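TRNA uridine(34) acetyltransferase (Methanocaldococcus infernus, PDB 6IA8) catalyses acetyl-CoA- and S-adenosylmethionine-dependent formation of 5-(carboxymethyl)uridine at the wobble position, uridine 34, of tRNA. Local coordinates at residues A[215-220]-A[235-240]; A[273-278]-A[328-333]. One frame throughout, in Å; residues are numbered along the deposited sequence.

Both contacts are buried, and both reach the same parallel sheet, which runs from strand 63-68 to strand 331-332. Interaction 1 lays helix 234-245 against strand 212-218 in the middle of that sheet; interaction 2 joins the C-terminal part of helix 264-276 to the loop leading into strand 331-332, an edge strand of the sheet, close to the acetyltransferase domain. Interaction 1 is aliphatic, with one water bridging Thr237 OG1 and Ser219 O beside it, whereas interaction 2 is largely aromatic and has a sulfate bound nearby. They meet where Ile220 packs on helix 264-276: its CD1 lies 3.6 Å from Glu273 OE1, and its CG2 lies 4.0 Å from Ile274 CD1.

Interaction 1 of 2, residues A[215-220]-A[235-240]; sequences LGVQSI and EDTIKA
Val217 and Thr237, the residues whose CA atoms come nearest across the two segments, pack with their side chains crossing at about a right angle. Followed outward, Val217 turns its whole fork to the threonine. CB is 4.2 Å from Thr237 OG1. CG1, anti to the backbone N (chi1 177°), lies 3.9 Å from the same hydroxyl oxygen and 4.0 Å from Thr237 CG2. CG2, on the other branch, makes the closest touch, 3.6 Å from Thr237 CG2. An alanine here lacks both branch methyls and would probably leave a gap beside Thr237, whose CG2 would lose its nearest partner across the contact. About one turn further along the helix, Leu215 reaches Ala240 with both ends of its fork, CD1 4.0 Å and CD2 4.1 Å from Ala240 CB; CD1 also lies near Thr237 O. The short strand and helix segments run 141° apart, as expected for the returning helix of a beta-alpha-beta unit. Here the chain leaves strand 212-218, passes through helix 222-227 and then 234-245, and re-enters the sheet as the neighbouring parallel strand 250-255. This is the alternating topology of the radical SAM partial TIM barrel, and Tyr253 of that next strand packs on Leu215, Val217 and Thr237. Thr237 OG1, besides touching the valine methyls, is 2.7 Å from a water, which in turn donates to Ser219 O at 2.8 Å. That water ties the loop after the strand to the first turn of the helix, and Val217 O, nearby, accepts a hydrogen bond from His232 NE2.

Interaction 2 of 2, residues A[273-278]-A[328-333]; sequences EIFTNP and KWVRTS. With SO4 (sulfate ion), chain B.
Phe275 and Val330 pack with their side chains at about a right angle, the CD1-CE1 side of the ring lying obliquely against the valine fork. CE1 of the phenylalanine lies 3.8 Å from Val330 CG2 and 4.0 Å from Val330 CG1. Its neighbour in the ring, Phe275 CD1, is 3.9 Å from Val330 CG2. The ring gets there because CG stands anti to the carbonyl carbon (chi1 -59°), carrying it toward Val330. Trp329 holds the rarer rotamer, CG between backbone N and carbonyl carbon (chi1 39°), which swings the indole toward the helix. The edge of its six-membered ring then faces Phe275 O, with CZ2 4.0 Å away. The indole also stacks on Tyr399, linking the loop before strand 331-332 to strand 392-401 in the acetyltransferase domain. Beside it a sulfate, probably from the crystallisation liquor, accepts a nearly straight bond from Lys328 N, 2.9 Å to O2 at 166°. Between the two segments the contact therefore rests on van der Waals packing, without hydrogen bonds or salt bridges: its fit depends on the shapes and rotamers of Phe275, Trp329 and Val330.

Interaction 1 of 2, residues A[215-220]-A[235-240]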
loop_
_atom_site.group_PDB
_atom_site.type_symbol
_atom_site.label_atom_id
_atom_site.label_comp_id
_atom_site.label_asym_id
_atom_site.label_seq_id
_atom_site.Cartn_x
_atom_site.Cartn_y
_atom_site.Cartn_z
ATOM N N LEU A 215 6.963 -4.219 3.010
ATOM C CA LEU A 215 8.057 -4.839 3.746
ATOM C C LEU A 215 7.482 -5.919 4.649
ATOM O O LEU A 215 6.508 -5.670 5.364
ATOM C CB LEU A 215 8.805 -3.792 4.579
ATOM C CG LEU A 215 9.541 -2.711 3.773
ATOM C CD1 LEU A 215 10.123 -1.649 4.767
ATOM C CD2 LEU A 215 10.643 -3.306 2.915
ATOM N N GLY A 216 8.067 -7.115 4.603
ATOM C CA GLY A 216 7.709 -8.170 5.534
ATOM C C GLY A 216 8.278 -7.922 6.922
ATOM O O GLY A 216 9.200 -8.628 7.354
ATOM N N VAL A 217 7.762 -6.903 7.619
ATOM C CA VAL A 217 8.324 -6.506 8.909
ATOM C C VAL A 217 8.032 -7.556 9.982
ATOM O O VAL A 217 8.938 -7.968 10.722
ATOM C CB VAL A 217 7.778 -5.127 9.318
ATOM C CG1 VAL A 217 8.300 -4.736 10.680
ATOM C CG2 VAL A 217 8.145 -4.075 8.262
ATOM N N GLN A 218 6.757 -7.970 10.093
ATOM C CA GLN A 218 6.257 -8.946 11.057
ATOM C C GLN A 218 6.290 -8.378 12.463
ATOM O O GLN A 218 5.228 -8.240 13.071
ATOM C CB GLN A 218 7.047 -10.241 10.989
ATOM C CG GLN A 218 7.338 -10.759 9.585
ATOM C CD GLN A 218 6.152 -10.741 8.658
ATOM O OE1 GLN A 218 5.011 -10.533 9.066
ATOM N NE2 GLN A 218 6.425 -10.942 7.383
ATOM N N SER A 219 7.482 -8.016 12.961
ATOM C CA SER A 219 7.675 -7.450 14.288
ATOM C C SER A 219 8.790 -6.409 14.244
ATOM O O SER A 219 9.714 -6.485 13.430
ATOM C CB SER A 219 8.026 -8.568 15.296
ATOM O OG SER A 219 8.330 -8.039 16.562
ATOM N N ILE A 220 8.719 -5.453 15.169
ATOM C CA ILE A 220 9.797 -4.490 15.351
ATOM C C ILE A 220 10.723 -4.845 16.513
ATOM O O ILE A 220 11.611 -4.039 16.861
ATOM C CB ILE A 220 9.240 -3.068 15.534
ATOM C CG1 ILE A 220 8.432 -2.954 16.827
ATOM C CG2 ILE A 220 8.433 -2.648 14.334
ATOM C CD1 ILE A 220 8.126 -1.475 17.208
ATOM N N GLU A 235 16.513 -2.967 12.473
ATOM C CA GLU A 235 17.412 -2.048 11.781
ATOM C C GLU A 235 17.233 -2.125 10.266
ATOM O O GLU A 235 17.254 -1.090 9.585
ATOM C CB GLU A 235 18.869 -2.322 12.168
ATOM C CG GLU A 235 19.229 -1.897 13.590
ATOM C CD GLU A 235 18.733 -2.859 14.672
ATOM O OE1 GLU A 235 18.355 -4.015 14.370
ATOM O OE2 GLU A 235 18.726 -2.455 15.850
ATOM N N ASP A 236 17.084 -3.337 9.716
ATOM C CA ASP A 236 16.806 -3.478 8.290
ATOM C C ASP A 236 15.505 -2.777 7.911
ATOM O O ASP A 236 15.414 -2.133 6.859
ATOM C CB ASP A 236 16.699 -4.953 7.917
ATOM C CG ASP A 236 17.996 -5.716 8.123
ATOM O OD1 ASP A 236 19.090 -5.142 7.920
ATOM O OD2 ASP A 236 17.904 -6.896 8.509
ATOM N N THR A 237 14.459 -2.956 8.719
ATOM C CA THR A 237 13.180 -2.300 8.431
ATOM C C THR A 237 13.325 -0.776 8.453
ATOM O O THR A 237 12.768 -0.057 7.602
ATOM C CB THR A 237 12.140 -2.760 9.461
ATOM O OG1 THR A 237 11.846 -4.157 9.288
ATOM C CG2 THR A 237 10.831 -1.940 9.352
ATOM N N ILE A 238 14.042 -0.264 9.450
ATOM C CA ILE A 238 14.208 1.179 9.589
ATOM C C ILE A 238 14.972 1.750 8.406
ATOM O O ILE A 238 14.565 2.761 7.831
ATOM C CB ILE A 238 14.895 1.508 10.922
ATOM C CG1 ILE A 238 13.964 1.128 12.077
ATOM C CG2 ILE A 238 15.298 2.968 10.958
ATOM C CD1 ILE A 238 14.571 1.286 13.480
ATOM N N LYS A 239 16.059 1.095 7.991
ATOM C CA LYS A 239 16.858 1.606 6.878
ATOM C C LYS A 239 16.089 1.507 5.561
ATOM O O LYS A 239 16.111 2.431 4.740
ATOM C CB LYS A 239 18.179 0.830 6.777
ATOM C CG LYS A 239 19.089 1.294 5.652
ATOM C CD LYS A 239 19.433 2.771 5.783
ATOM C CE LYS A 239 20.525 3.179 4.807
ATOM N NZ LYS A 239 20.793 4.646 4.843
ATOM N N ALA A 240 15.497 0.343 5.288
ATOM C CA ALA A 240 14.672 0.201 4.087
ATOM C C ALA A 240 13.597 1.281 4.024
ATOM O O ALA A 240 13.327 1.843 2.952
ATOM C CB ALA A 240 14.018 -1.190 4.037
HETATM O O HOH W 1 11.574 -5.640 11.546
#

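Interaction 2 of 2, residues A[273-278]-A[328-333]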
loop_
_atom_site.group_PDB
_atom_site.type_symbol
_atom_site.label_atom_id
_atom_site.label_comp_id
_atom_site.label_asym_id
_atom_site.label_seq_id
_atom_site.Cartn_x
_atom_site.Cartn_y
_atom_site.Cartn_z
ATOM N N GLU A 273 4.273 2.519 18.692
ATOM C CA GLU A 273 5.603 2.939 18.296
ATOM C C GLU A 273 5.678 3.161 16.799
ATOM O O GLU A 273 6.310 4.120 16.356
ATOM C CB GLU A 273 6.644 1.916 18.740
ATOM C CG GLU A 273 8.064 2.389 18.570
ATOM C CD GLU A 273 9.069 1.438 19.188
ATOM O OE1 GLU A 273 8.665 0.643 20.073
ATOM O OE2 GLU A 273 10.241 1.484 18.773
ATOM N N ILE A 274 5.028 2.303 16.003
ATOM C CA ILE A 274 5.093 2.401 14.547
ATOM C C ILE A 274 4.483 3.702 14.048
ATOM O O ILE A 274 4.854 4.194 12.965
ATOM C CB ILE A 274 4.399 1.163 13.931
ATOM C CG1 ILE A 274 5.354 -0.052 14.048
ATOM C CG2 ILE A 274 4.000 1.413 12.520
ATOM C CD1 ILE A 274 4.710 -1.386 13.745
ATOM N N PHE A 275 3.543 4.275 14.806
ATOM C CA PHE A 275 2.869 5.501 14.375
ATOM C C PHE A 275 3.367 6.768 15.068
ATOM O O PHE A 275 2.866 7.872 14.753
ATOM C CB PHE A 275 1.358 5.370 14.593
ATOM C CG PHE A 275 0.745 4.205 13.851
ATOM C CD1 PHE A 275 1.090 3.961 12.533
ATOM C CD2 PHE A 275 -0.134 3.344 14.488
ATOM C CE1 PHE A 275 0.562 2.858 11.857
ATOM C CE2 PHE A 275 -0.687 2.286 13.812
ATOM C CZ PHE A 275 -0.330 2.041 12.509
ATOM N N THR A 276 4.318 6.644 16.017
ATOM C CA THR A 276 4.789 7.792 16.792
ATOM C C THR A 276 6.312 7.832 16.939
ATOM O O THR A 276 6.837 8.710 17.635
ATOM C CB THR A 276 4.160 7.856 18.204
ATOM O OG1 THR A 276 4.514 6.692 18.980
ATOM C CG2 THR A 276 2.650 7.976 18.147
ATOM N N ASN A 277 7.033 6.916 16.302
ATOM C CA ASN A 277 8.493 6.911 16.260
ATOM C C ASN A 277 8.917 7.146 14.819
ATOM O O ASN A 277 8.478 6.402 13.922
ATOM C CB ASN A 277 9.008 5.574 16.767
ATOM C CG ASN A 277 10.509 5.461 16.727
ATOM O OD1 ASN A 277 11.185 6.110 15.924
ATOM N ND2 ASN A 277 11.044 4.589 17.587
ATOM N N PRO A 278 9.670 8.214 14.522
ATOM C CA PRO A 278 9.898 8.584 13.106
ATOM C C PRO A 278 10.738 7.560 12.339
ATOM O O PRO A 278 10.838 7.627 11.109
ATOM C CB PRO A 278 10.629 9.930 13.198
ATOM C CG PRO A 278 11.321 9.854 14.517
ATOM C CD PRO A 278 10.349 9.135 15.448
ATOM N N LYS A 328 -4.577 9.520 10.765
ATOM C CA LYS A 328 -5.417 9.756 9.604
ATOM C C LYS A 328 -4.687 9.462 8.310
ATOM O O LYS A 328 -5.337 9.319 7.272
ATOM C CB LYS A 328 -5.896 11.212 9.585
ATOM C CG LYS A 328 -6.788 11.592 10.764
ATOM C CD LYS A 328 -7.151 13.087 10.721
ATOM C CE LYS A 328 -8.027 13.489 11.898
ATOM N NZ LYS A 328 -8.650 14.829 11.696
ATOM N N TRP A 329 -3.356 9.474 8.332
ATOM C CA TRP A 329 -2.555 9.306 7.127
ATOM C C TRP A 329 -2.177 7.861 6.863
ATOM O O TRP A 329 -1.440 7.606 5.900
ATOM C CB TRP A 329 -1.279 10.147 7.190
ATOM C CG TRP A 329 -0.604 10.213 8.535
ATOM C CD1 TRP A 329 -0.811 11.158 9.512
ATOM C CD2 TRP A 329 0.416 9.347 9.035
ATOM N NE1 TRP A 329 0.031 10.933 10.590
ATOM C CE2 TRP A 329 0.772 9.813 10.337
ATOM C CE3 TRP A 329 1.014 8.201 8.550
ATOM C CZ2 TRP A 329 1.708 9.165 11.134
ATOM C CZ3 TRP A 329 1.973 7.560 9.352
ATOM C CH2 TRP A 329 2.316 8.057 10.615
ATOM N N VAL A 330 -2.696 6.913 7.658
ATOM C CA VAL A 330 -2.371 5.497 7.505
ATOM C C VAL A 330 -3.511 4.802 6.795
ATOM O O VAL A 330 -4.690 4.995 7.136
ATOM C CB VAL A 330 -2.082 4.819 8.855
ATOM C CG1 VAL A 330 -1.874 3.339 8.668
ATOM C CG2 VAL A 330 -0.811 5.427 9.491
ATOM N N ARG A 331 -3.163 3.980 5.817
ATOM C CA ARG A 331 -4.147 3.185 5.102
ATOM C C ARG A 331 -3.999 1.743 5.559
ATOM O O ARG A 331 -2.892 1.266 5.737
ATOM C CB ARG A 331 -3.960 3.303 3.584
ATOM C CG ARG A 331 -5.038 2.605 2.755
ATOM C CD ARG A 331 -4.568 2.448 1.314
ATOM N NE ARG A 331 -5.064 3.503 0.435
ATOM C CZ ARG A 331 -4.528 3.809 -0.744
ATOM N NH1 ARG A 331 -3.458 3.161 -1.187
ATOM N NH2 ARG A 331 -5.052 4.777 -1.477
ATOM N N THR A 332 -5.097 1.046 5.759
ATOM C CA THR A 332 -5.054 -0.328 6.237
ATOM C C THR A 332 -5.677 -1.251 5.204
ATOM O O THR A 332 -6.507 -0.828 4.398
ATOM C CB THR A 332 -5.804 -0.475 7.568
ATOM O OG1 THR A 332 -5.392 -1.680 8.223
ATOM C CG2 THR A 332 -7.306 -0.523 7.334
ATOM N N SER A 333 -5.252 -2.507 5.219
ATOM C CA SER A 333 -5.839 -3.532 4.373
ATOM C C SER A 333 -7.069 -4.116 5.049
ATOM O O SER A 333 -7.153 -4.183 6.279
ATOM C CB SER A 333 -4.836 -4.649 4.089
ATOM O OG SER A 333 -3.691 -4.141 3.440
HETATM S S SO4 B . -3.715 11.889 13.636
HETATM O O1 SO4 B . -4.229 13.250 13.801
HETATM O O2 SO4 B . -3.381 11.681 12.228
HETATM O O3 SO4 B . -4.725 10.941 14.005
HETATM O O4 SO4 B . -2.562 11.677 14.506
#